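Local coordinates for protein coatomer subunit delta (Saccharomyces cerevisiae, PDB 5FJZ) that serves in the COPI vesicle coat, probably in retrograde Golgi-to-ER transport, and binds a tryptophan-based motif of Dsl1 through its mu-homology domain, at residues V41-N47 / N100-V106; A240-V244 / P255-I259. All blocks are in the same frame, centred on the assembly; numbering follows the deposited sequence.

Contact 1 (V41-N47 / N100-V106); sequences VLELRIN and NDQSLGV
Leu42, Leu44, Leu104 and Val106 form the apolar centre. Leu42 (chi1 t) brings CD2 to 3.3 Å from Val106 CG2. Leu44 (t, p) and Leu104 (m, t) lie on one face of the sheet, with CB to CB 4.4 Å. The strands are antiparallel and twisted, their axes 4.5 Å apart at 137°. Leu44 and Leu104 are a hydrogen-bonded pair: each N lies 2.8 Å from the other's O. Val106 N donates to Leu42 O at 2.9 Å. Glu43 and Gly105 are the neighbouring non-hydrogen-bonded pair, CA to CA 4.4 Å. The two neighbouring strands, 33-46 and 104-113, belong to the large mixed sheet of the mu-homology domain. Here Ser103 and Gly105 make backbone hydrogen bonds with the bound Dsl1 peptide. Asp101, in the loop that leads into the strand, has left-handed backbone angles (52°/32°). Asp101 N donates to Ile46 O at 2.8 Å. At the polar edge Arg45 makes a bidentate salt bridge: NE to Asp101 OD1 2.9 Å, NH2 to Asp101 OD2 3.0 Å.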
ATOM      1  N   VAL A  41     -12.026 -11.807 -11.964  1.00 16.06           N
ATOM      2  CA  VAL A  41     -12.663 -12.456 -10.835  1.00 16.27           C
ATOM      3  C   VAL A  41     -14.087 -12.707 -11.156  1.00 14.14           C
ATOM      4  O   VAL A  41     -14.779 -11.866 -11.802  1.00 15.35           O
ATOM      5  CB  VAL A  41     -12.463 -11.590  -9.514  1.00 16.50           C
ATOM      6  CG1 VAL A  41     -13.244 -10.290  -9.553  1.00 20.15           C
ATOM      7  CG2 VAL A  41     -13.022 -12.315  -8.296  1.00 19.13           C
ATOM      8  N   LEU A  42     -14.627 -13.816 -10.631  1.00 14.80           N
ATOM      9  CA  LEU A  42     -16.008 -14.128 -10.654  1.00 18.80           C
ATOM     10  C   LEU A  42     -16.553 -13.991  -9.226  1.00 16.70           C
ATOM     11  O   LEU A  42     -16.100 -14.670  -8.334  1.00 17.42           O
ATOM     12  CB  LEU A  42     -16.126 -15.557 -11.156  1.00 20.65           C
ATOM     13  CG  LEU A  42     -17.582 -15.748 -11.485  1.00 23.47           C
ATOM     14  CD1 LEU A  42     -17.865 -16.648 -12.635  1.00 26.75           C
ATOM     15  CD2 LEU A  42     -18.256 -16.298 -10.285  1.00 27.07           C
ATOM     16  N   GLU A  43     -17.476 -13.057  -9.021  1.00 16.85           N
ATOM     17  CA  GLU A  43     -18.060 -12.763  -7.732  1.00 17.72           C
ATOM     18  C   GLU A  43     -19.515 -13.199  -7.725  1.00 18.89           C
ATOM     19  O   GLU A  43     -20.265 -13.020  -8.712  1.00 16.64           O
ATOM     20  CB  GLU A  43     -18.011 -11.280  -7.442  1.00 19.06           C
ATOM     21  CG  GLU A  43     -16.615 -10.773  -7.173  1.00 20.71           C
ATOM     22  CD  GLU A  43     -16.560  -9.281  -6.893  1.00 24.66           C
ATOM     23  OE1 GLU A  43     -17.593  -8.589  -6.973  1.00 32.94           O
ATOM     24  OE2 GLU A  43     -15.465  -8.797  -6.602  1.00 26.29           O
ATOM     25  N   LEU A  44     -19.922 -13.767  -6.611  1.00 18.37           N
ATOM     26  CA  LEU A  44     -21.283 -14.198  -6.367  1.00 15.57           C
ATOM     27  C   LEU A  44     -21.899 -13.413  -5.216  1.00 19.73           C
ATOM     28  O   LEU A  44     -21.266 -13.302  -4.176  1.00 18.24           O
ATOM     29  CB  LEU A  44     -21.216 -15.734  -6.033  1.00 19.67           C
ATOM     30  CG  LEU A  44     -22.515 -16.417  -5.650  1.00 23.81           C
ATOM     31  CD1 LEU A  44     -23.483 -16.307  -6.797  1.00 26.49           C
ATOM     32  CD2 LEU A  44     -22.227 -17.881  -5.287  1.00 28.80           C
ATOM     33  N   ARG A  45     -23.087 -12.859  -5.427  1.00 15.40           N
ATOM     34  CA  ARG A  45     -23.889 -12.224  -4.404  1.00 19.10           C
ATOM     35  C   ARG A  45     -25.199 -13.013  -4.317  1.00 20.81           C
ATOM     36  O   ARG A  45     -25.918 -13.227  -5.324  1.00 24.92           O
ATOM     37  CB  ARG A  45     -24.153 -10.798  -4.695  1.00 18.63           C
ATOM     38  CG  ARG A  45     -23.014  -9.806  -4.488  1.00 20.21           C
ATOM     39  CD  ARG A  45     -23.335  -8.437  -5.072  1.00 20.82           C
ATOM     40  NE  ARG A  45     -24.577  -7.858  -4.555  1.00 21.85           N
ATOM     41  CZ  ARG A  45     -25.171  -6.737  -5.014  1.00 21.07           C
ATOM     42  NH1 ARG A  45     -24.633  -6.080  -6.004  1.00 22.71           N
ATOM     43  NH2 ARG A  45     -26.293  -6.281  -4.483  1.00 22.42           N
ATOM     44  N   ILE A  46     -25.539 -13.400  -3.111  1.00 20.59           N
ATOM     45  CA  ILE A  46     -26.798 -14.034  -2.824  1.00 20.33           C
ATOM     46  C   ILE A  46     -27.547 -13.344  -1.693  1.00 23.96           C
ATOM     47  O   ILE A  46     -26.988 -13.078  -0.637  1.00 19.89           O
ATOM     48  CB  ILE A  46     -26.617 -15.506  -2.490  1.00 26.95           C
ATOM     49  CG1 ILE A  46     -25.925 -16.197  -3.668  1.00 26.49           C
ATOM     50  CG2 ILE A  46     -27.979 -16.157  -2.275  1.00 25.00           C
ATOM     51  CD1 ILE A  46     -25.610 -17.637  -3.428  1.00 30.51           C
ATOM     52  N   ASN A  47     -28.810 -12.997  -1.925  1.00 18.72           N
ATOM     53  CA  ASN A  47     -29.534 -12.277  -0.901  1.00 24.74           C
ATOM     54  C   ASN A  47     -30.848 -12.931  -0.529  1.00 26.83           C
ATOM     55  O   ASN A  47     -31.604 -12.358   0.231  1.00 29.68           O
ATOM     56  CB  ASN A  47     -29.689 -10.810  -1.272  1.00 23.71           C
ATOM     57  CG  ASN A  47     -30.668 -10.575  -2.388  1.00 27.25           C
ATOM     58  OD1 ASN A  47     -31.345 -11.495  -2.911  1.00 31.92           O
ATOM     59  ND2 ASN A  47     -30.837  -9.324  -2.670  1.00 29.40           N
ATOM     60  N   ASN A 100     -26.229 -13.051   2.781  1.00 20.36           N
ATOM     61  CA  ASN A 100     -26.516 -11.658   3.121  1.00 22.64           C
ATOM     62  C   ASN A 100     -25.859 -10.634   2.165  1.00 21.35           C
ATOM     63  O   ASN A 100     -25.342  -9.588   2.605  1.00 22.87           O
ATOM     64  CB  ASN A 100     -26.131 -11.394   4.564  1.00 24.15           C
ATOM     65  CG  ASN A 100     -27.010 -12.152   5.566  1.00 25.54           C
ATOM     66  OD1 ASN A 100     -28.161 -11.856   5.743  1.00 27.65           O
ATOM     67  ND2 ASN A 100     -26.440 -13.120   6.221  1.00 28.22           N
ATOM     68  N   ASP A 101     -26.051 -10.889   0.867  1.00 19.66           N
ATOM     69  CA  ASP A 101     -25.660 -10.048  -0.214  1.00 21.38           C
ATOM     70  C   ASP A 101     -24.190  -9.612  -0.168  1.00 19.50           C
ATOM     71  O   ASP A 101     -23.863  -8.558  -0.614  1.00 24.51           O
ATOM     72  CB  ASP A 101     -26.549  -8.835  -0.313  1.00 20.06           C
ATOM     73  CG  ASP A 101     -26.833  -8.427  -1.764  1.00 18.17           C
ATOM     74  OD1 ASP A 101     -26.441  -9.126  -2.686  1.00 21.61           O
ATOM     75  OD2 ASP A 101     -27.443  -7.361  -1.968  1.00 19.96           O
ATOM     76  N   GLN A 102     -23.333 -10.450   0.356  1.00 18.76           N
ATOM     77  CA  GLN A 102     -21.871 -10.205   0.356  1.00 19.89           C
ATOM     78  C   GLN A 102     -21.268 -10.636  -0.934  1.00 17.54           C
ATOM     79  O   GLN A 102     -21.675 -11.676  -1.535  1.00 19.69           O
ATOM     80  CB  GLN A 102     -21.137 -10.968   1.452  1.00 19.75           C
ATOM     81  CG  GLN A 102     -21.762 -10.819   2.827  1.00 19.69           C
ATOM     82  CD  GLN A 102     -22.667 -11.980   3.234  1.00 21.71           C
ATOM     83  OE1 GLN A 102     -23.378 -12.587   2.409  1.00 23.10           O
ATOM     84  NE2 GLN A 102     -22.686 -12.264   4.519  1.00 25.10           N
ATOM     85  N   SER A 103     -20.277  -9.882  -1.378  1.00 15.70           N
ATOM     86  CA  SER A 103     -19.627 -10.197  -2.675  1.00 17.25           C
ATOM     87  C   SER A 103     -18.628 -11.305  -2.395  1.00 20.12           C
ATOM     88  O   SER A 103     -17.616 -11.114  -1.677  1.00 23.12           O
ATOM     89  CB  SER A 103     -18.910  -8.993  -3.324  1.00 19.87           C
ATOM     90  OG  SER A 103     -19.825  -7.963  -3.705  1.00 18.99           O
ATOM     91  N   LEU A 104     -18.885 -12.463  -2.940  1.00 15.78           N
ATOM     92  CA  LEU A 104     -18.070 -13.632  -2.683  1.00 17.76           C
ATOM     93  C   LEU A 104     -17.219 -13.944  -3.916  1.00 18.47           C
ATOM     94  O   LEU A 104     -17.762 -14.328  -4.965  1.00 17.50           O
ATOM     95  CB  LEU A 104     -18.923 -14.821  -2.342  1.00 17.88           C
ATOM     96  CG  LEU A 104     -19.973 -14.630  -1.295  1.00 17.20           C
ATOM     97  CD1 LEU A 104     -20.846 -15.884  -1.216  1.00 17.56           C
ATOM     98  CD2 LEU A 104     -19.400 -14.322   0.087  1.00 16.21           C
ATOM     99  N   GLY A 105     -15.911 -13.688  -3.828  1.00 17.80           N
ATOM    100  CA  GLY A 105     -14.938 -14.018  -4.898  1.00 19.31           C
ATOM    101  C   GLY A 105     -14.726 -15.519  -4.954  1.00 18.63           C
ATOM    102  O   GLY A 105     -14.342 -16.147  -3.930  1.00 19.72           O
ATOM    103  N   VAL A 106     -15.128 -16.150  -6.039  1.00 17.81           N
ATOM    104  CA  VAL A 106     -15.105 -17.636  -6.059  1.00 17.68           C
ATOM    105  C   VAL A 106     -14.036 -18.169  -6.985  1.00 19.91           C
ATOM    106  O   VAL A 106     -13.611 -19.312  -6.872  1.00 19.36           O
ATOM    107  CB  VAL A 106     -16.488 -18.280  -6.319  1.00 18.74           C
ATOM    108  CG1 VAL A 106     -17.478 -18.010  -5.157  1.00 19.07           C
ATOM    109  CG2 VAL A 106     -17.072 -17.950  -7.665  1.00 21.79           C
TER
HETATM  110  O   HOH W   1     -20.274  -8.721  -6.196  1.00 22.29           O
HETATM  111  O   HOH W   2     -23.755 -13.283  -0.905  1.00 19.12           O

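Contact 2 (A240-V244 / P255-I259)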
ATOM      1  N   ALA A 240     -18.393 -16.655 -18.898  1.00 17.43           N
ATOM      2  CA  ALA A 240     -19.854 -16.545 -18.914  1.00 19.86           C
ATOM      3  C   ALA A 240     -20.443 -17.753 -18.145  1.00 18.00           C
ATOM      4  O   ALA A 240     -19.778 -18.713 -17.865  1.00 21.20           O
ATOM      5  CB  ALA A 240     -20.348 -16.551 -20.357  1.00 21.06           C
ATOM      6  N   ILE A 241     -21.729 -17.637 -17.803  1.00 21.87           N
ATOM      7  CA  ILE A 241     -22.443 -18.592 -17.020  1.00 23.32           C
ATOM      8  C   ILE A 241     -23.464 -19.295 -17.934  1.00 26.06           C
ATOM      9  O   ILE A 241     -24.157 -18.649 -18.728  1.00 23.02           O
ATOM     10  CB  ILE A 241     -23.224 -17.884 -15.916  1.00 24.06           C
ATOM     11  CG1 ILE A 241     -22.268 -17.102 -15.013  1.00 24.27           C
ATOM     12  CG2 ILE A 241     -24.052 -18.886 -15.085  1.00 24.33           C
ATOM     13  CD1 ILE A 241     -21.187 -17.915 -14.354  1.00 26.02           C
ATOM     14  N   GLN A 242     -23.553 -20.590 -17.756  1.00 26.04           N
ATOM     15  CA  GLN A 242     -24.542 -21.419 -18.504  1.00 27.16           C
ATOM     16  C   GLN A 242     -25.829 -21.579 -17.734  1.00 24.35           C
ATOM     17  O   GLN A 242     -26.920 -21.420 -18.252  1.00 20.90           O
ATOM     18  CB  GLN A 242     -23.901 -22.764 -18.582  1.00 29.49           C
ATOM     19  CG  GLN A 242     -24.760 -23.836 -19.116  1.00 35.99           C
ATOM     20  CD  GLN A 242     -23.907 -24.429 -20.202  1.00 34.66           C
ATOM     21  OE1 GLN A 242     -23.324 -25.492 -20.042  1.00 46.30           O
ATOM     22  NE2 GLN A 242     -23.705 -23.633 -21.310  1.00 35.11           N
ATOM     23  N   SER A 243     -25.698 -21.903 -16.454  1.00 20.78           N
ATOM     24  CA  SER A 243     -26.872 -21.957 -15.626  1.00 22.88           C
ATOM     25  C   SER A 243     -26.440 -21.898 -14.166  1.00 21.69           C
ATOM     26  O   SER A 243     -25.247 -22.049 -13.800  1.00 25.25           O
ATOM     27  CB  SER A 243     -27.661 -23.250 -15.833  1.00 26.82           C
ATOM     28  OG  SER A 243     -26.802 -24.355 -15.544  1.00 26.27           O
ATOM     29  N   VAL A 244     -27.458 -21.720 -13.344  1.00 26.08           N
ATOM     30  CA  VAL A 244     -27.323 -21.896 -11.921  1.00 22.43           C
ATOM     31  C   VAL A 244     -28.396 -22.952 -11.482  1.00 26.66           C
ATOM     32  O   VAL A 244     -29.548 -22.889 -11.897  1.00 22.36           O
ATOM     33  CB  VAL A 244     -27.568 -20.561 -11.206  1.00 24.67           C
ATOM     34  CG1 VAL A 244     -27.465 -20.776  -9.683  1.00 24.08           C
ATOM     35  CG2 VAL A 244     -26.551 -19.494 -11.605  1.00 22.78           C
ATOM     36  N   PRO A 255     -33.248 -18.905 -10.624  1.00 25.26           N
ATOM     37  CA  PRO A 255     -33.216 -17.617 -11.296  1.00 24.75           C
ATOM     38  C   PRO A 255     -31.918 -16.858 -10.898  1.00 26.20           C
ATOM     39  O   PRO A 255     -31.430 -16.993  -9.774  1.00 25.64           O
ATOM     40  CB  PRO A 255     -34.363 -16.861 -10.679  1.00 26.81           C
ATOM     41  CG  PRO A 255     -34.532 -17.478  -9.283  1.00 26.83           C
ATOM     42  CD  PRO A 255     -34.291 -18.937  -9.569  1.00 28.73           C
ATOM     43  N   TYR A 256     -31.397 -16.072 -11.811  1.00 21.71           N
ATOM     44  CA  TYR A 256     -30.142 -15.330 -11.528  1.00 22.03           C
ATOM     45  C   TYR A 256     -29.939 -14.257 -12.601  1.00 21.54           C
ATOM     46  O   TYR A 256     -30.632 -14.238 -13.613  1.00 22.45           O
ATOM     47  CB  TYR A 256     -28.962 -16.245 -11.468  1.00 21.68           C
ATOM     48  CG  TYR A 256     -28.626 -16.884 -12.801  1.00 25.12           C
ATOM     49  CD1 TYR A 256     -29.290 -18.045 -13.218  1.00 24.93           C
ATOM     50  CD2 TYR A 256     -27.627 -16.364 -13.621  1.00 21.33           C
ATOM     51  CE1 TYR A 256     -29.000 -18.650 -14.428  1.00 25.97           C
ATOM     52  CE2 TYR A 256     -27.339 -16.944 -14.837  1.00 24.09           C
ATOM     53  CZ  TYR A 256     -28.003 -18.096 -15.221  1.00 28.09           C
ATOM     54  OH  TYR A 256     -27.717 -18.659 -16.400  1.00 31.42           O
ATOM     55  N   ASP A 257     -29.020 -13.331 -12.335  1.00 22.47           N
ATOM     56  CA  ASP A 257     -28.596 -12.336 -13.301  0.50 25.73           C
ATOM     57  C   ASP A 257     -27.082 -12.272 -13.307  1.00 21.91           C
ATOM     58  O   ASP A 257     -26.419 -12.738 -12.344  1.00 19.61           O
ATOM     59  CB  ASP A 257     -29.132 -10.997 -12.834  0.50 31.74           C
ATOM     60  CG  ASP A 257     -30.225 -10.426 -13.712  0.50 37.50           C
ATOM     61  OD1 ASP A 257     -31.228 -11.124 -13.889  0.50 46.95           O
ATOM     62  OD2 ASP A 257     -30.117  -9.269 -14.198  0.50 45.02           O
ATOM     63  N   VAL A 258     -26.521 -11.670 -14.351  1.00 21.10           N
ATOM     64  CA  VAL A 258     -25.086 -11.593 -14.562  1.00 20.50           C
ATOM     65  C   VAL A 258     -24.773 -10.169 -15.019  1.00 19.00           C
ATOM     66  O   VAL A 258     -25.497  -9.625 -15.883  1.00 19.42           O
ATOM     67  CB  VAL A 258     -24.650 -12.561 -15.635  1.00 19.91           C
ATOM     68  CG1 VAL A 258     -23.154 -12.441 -15.968  1.00 23.64           C
ATOM     69  CG2 VAL A 258     -24.960 -14.021 -15.233  1.00 24.31           C
ATOM     70  N   ILE A 259     -23.736  -9.598 -14.409  1.00 19.00           N
ATOM     71  CA  ILE A 259     -23.092  -8.397 -14.868  1.00 19.34           C
ATOM     72  C   ILE A 259     -21.685  -8.725 -15.328  1.00 22.24           C
ATOM     73  O   ILE A 259     -20.935  -9.375 -14.572  1.00 23.07           O
ATOM     74  CB  ILE A 259     -23.052  -7.374 -13.760  1.00 22.82           C
ATOM     75  CG1 ILE A 259     -24.447  -6.926 -13.426  1.00 28.90           C
ATOM     76  CG2 ILE A 259     -22.121  -6.177 -14.136  1.00 22.35           C
ATOM     77  CD1 ILE A 259     -24.559  -6.100 -12.185  1.00 30.18           C
TER
HETATM   78  O   HOH W   3     -26.502 -17.552 -18.359  1.00 21.32           O
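Tyr256 is the centre of this contact, with Val244 and Ile241 packed against its ring. Tyr256 points toward segment 240-244 and takes the p rotamer. Val244 also points across. Val244 CG2 sits over one face of the Tyr256 ring, 3.6 Å from the ring centroid and 17° off the normal, a CH-pi contact. Ile241 CG2 meets the ring at Tyr256 CE2, 3.8 Å away, from an oblique direction. Ile241 CG1 also reaches Val258 CG2 at 4.1 Å. The backbones stay well apart, with CA atoms 7.9 Å apart for Ile241 and Val258 and 7.2 Å for Val244 and Tyr256. The two segments therefore meet through side chains, between two sheets of the mu-homology domain. Strand 241-246 edges the three-stranded sheet, and strand 257-269 belongs to the large mixed one. Gln242 and Ser243 form a classic beta bulge opposite Lys57 of strand 54-58. The hydroxyl end of Tyr256 lies beside this bulge, its OH 3.5 Å from Ser243 CA. Water 3 bridges the segments there: it donates to Ile241 O at 2.6 Å and accepts from Tyr256 OH at 2.6 Å. Outside the two segments, Lys231 makes a cation-pi contact with the Tyr256 ring.

In the fold
The centres of contacts 1 and 2 are about 13 Å apart, on the same side of the chain's centre. They touch directly where Leu42 CD1 packs on Ile241 CD1 at 3.9 Å. Strands 33-46 and 257-269 are in the same mixed sheet, on either side of strand 15-27. From that strand Ile17 packs on Leu44 of contact 1 and on Ile241 and Val244 of contact 2. Leu58 of the three-stranded sheet likewise meets both Leu42 and Ile241. Their surroundings differ. Contact 1 borders the bound Dsl1 peptide, which packs an aromatic side chain on Leu104 and on Val106, and also meets a second subunit. No other chain of the assembly touches contact 2.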